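PDB 4MY0: GCN5-related N-acetyltransferase from Kribbella flavida, which belongs to the acetyl-CoA-dependent GNAT transferases and transfers the acetyl group of acetyl-CoA to an amine, perhaps that of an aminoglycoside. Local coordinates for the interface of chains A and B. Coordinates in Å, arbitrary orientation; residue numbers count along the deposited sequence, not the author numbering. Chains: chain A/B, GCN5-related N-acetyltransferase.

The interface of chains A and B. Residues chain A 160-162, 207; chain B 23, 27, 92-93.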
# COMPACT_ATOMS: atom_id res chain seq x y z
N VAL A 160 40.51 7.28 5.25
CA VAL A 160 39.39 8.00 4.62
C VAL A 160 39.05 9.24 5.45
O VAL A 160 38.80 9.13 6.65
CB VAL A 160 38.14 7.12 4.51
CG1 VAL A 160 36.95 7.93 3.98
CG2 VAL A 160 38.41 5.91 3.62
N ARG A 161 39.04 10.41 4.82
CA ARG A 161 38.69 11.62 5.55
C ARG A 161 37.47 12.31 4.97
O ARG A 161 37.16 12.18 3.77
CB ARG A 161 39.87 12.59 5.61
CG ARG A 161 40.21 13.28 4.30
CD ARG A 161 41.10 14.50 4.61
NE ARG A 161 41.67 15.12 3.42
CZ ARG A 161 41.00 15.92 2.59
NH1 ARG A 161 39.71 16.16 2.80
NH2 ARG A 161 41.61 16.47 1.55
N ARG A 162 36.78 13.06 5.82
CA ARG A 162 35.67 13.88 5.36
C ARG A 162 36.20 14.90 4.36
O ARG A 162 37.28 15.48 4.55
CB ARG A 162 34.99 14.59 6.55
CG ARG A 162 34.01 15.69 6.15
CD ARG A 162 33.14 16.09 7.32
NE ARG A 162 33.94 16.43 8.49
CZ ARG A 162 34.44 17.65 8.71
NH1 ARG A 162 34.21 18.63 7.84
NH2 ARG A 162 35.16 17.88 9.81
N TYR A 207 33.33 11.99 1.23
CA TYR A 207 34.51 11.37 1.82
C TYR A 207 35.58 11.07 0.77
O TYR A 207 35.26 10.66 -0.36
CB TYR A 207 34.11 10.10 2.59
CG TYR A 207 33.26 10.47 3.77
CD1 TYR A 207 33.85 10.90 4.95
CD2 TYR A 207 31.88 10.46 3.68
CE1 TYR A 207 33.09 11.28 6.03
CE2 TYR A 207 31.10 10.84 4.76
CZ TYR A 207 31.71 11.25 5.93
OH TYR A 207 30.95 11.64 7.01
N ARG B 23 26.79 18.40 13.26
CA ARG B 23 27.28 17.80 12.01
C ARG B 23 27.32 16.29 12.13
O ARG B 23 26.86 15.58 11.24
CB ARG B 23 28.68 18.31 11.65
CG ARG B 23 29.17 17.79 10.27
CD ARG B 23 30.67 17.48 10.22
NE ARG B 23 31.46 18.61 10.70
CZ ARG B 23 32.16 18.61 11.84
NH1 ARG B 23 32.21 17.52 12.59
NH2 ARG B 23 32.84 19.69 12.20
N ARG B 27 24.82 13.32 10.14
CA ARG B 27 25.34 12.19 9.36
C ARG B 27 25.07 10.85 10.06
O ARG B 27 25.55 9.81 9.62
CB ARG B 27 26.85 12.36 9.12
CG ARG B 27 27.19 13.73 8.58
CD ARG B 27 28.59 13.84 7.99
NE ARG B 27 28.72 15.15 7.34
CZ ARG B 27 29.55 15.44 6.35
NH1 ARG B 27 29.57 16.66 5.84
NH2 ARG B 27 30.36 14.51 5.86
N PRO B 92 30.79 9.06 10.38
CA PRO B 92 30.87 7.85 9.55
C PRO B 92 32.28 7.30 9.35
O PRO B 92 32.48 6.08 9.46
CB PRO B 92 30.27 8.29 8.21
CG PRO B 92 29.24 9.32 8.61
CD PRO B 92 29.91 10.09 9.77
N GLU B 93 33.26 8.16 9.08
CA GLU B 93 34.60 7.68 8.79
C GLU B 93 35.35 7.31 10.07
O GLU B 93 36.52 6.89 10.03
CB GLU B 93 35.39 8.70 7.94
CG GLU B 93 36.06 9.86 8.72
CD GLU B 93 35.08 10.95 9.15
OE1 GLU B 93 35.53 12.10 9.41
OE2 GLU B 93 33.86 10.66 9.25
O HOH W 1 37.79 13.12 8.53
O HOH W 2 32.11 12.67 8.85
O HOH W 3 34.72 14.65 10.24
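A:Tyr207, on strand 205-209, pushes its phenol tip between B:Arg27 and B:Pro92, and a direct hydrogen bond across the patch forms there. B:Arg27 NH2 donates to the phenol oxygen A:Tyr207 OH at 3.1 Å, nearly straight (163° at the hydrogen), with OH lying in the guanidinium plane. The ring stands almost perpendicular to that plane (88°). Tyrosine gives a long flat side chain ending in an acceptor; arginine suits the other side because its chain, extended from CG to NE, carries an N-H at the edge of a flat group to the phenol oxygen.

Water bridges add to the polar contact, converging on the carboxylate of B:Glu93. Water 1 joins A:Arg162 N to OE1, and water 3 joins A:Arg162 NE, in the guanidinium plane, to the same oxygen, 2.8 Å from B:Glu93 OE1. Water 2 lies between A:Tyr207 OH and OE2, though its approach to the phenol is too short to trust. Glutamate offers two oxygens for such bridging, and its negative charge probably offsets some of the surrounding arginine charge.

Packing fills in around these bonds. B:Glu93 CG, set between its backbone N and carbonyl carbon (chi1 83°), rests 3.5 Å from A:Val160 O, while the carboxylate crosses near ring atom CE1 of A:Tyr207. The compact B:Pro92 ring lies against the phenol tip, its CG 3.3 Å from A:Tyr207 OH. A:Arg162 serves twice: its methylene CD packs over one face of the B:Arg27 guanidinium while NE holds water. Beyond the bend at chi3 its flat guanidinium stacks parallel on that of B:Arg23 despite like charge, doubtfully, since B:Arg23 is poorly ordered. An alanine in place of A:Tyr207 would probably leave B:Arg27 NH2 without its acceptor and open a gap beside B:Pro92.

This small patch, bridged in part by water, is an asymmetric contact between unlike surfaces of two of the assembly's six copies; it may help hold them together, although the structure alone does not show that the assembly is biological.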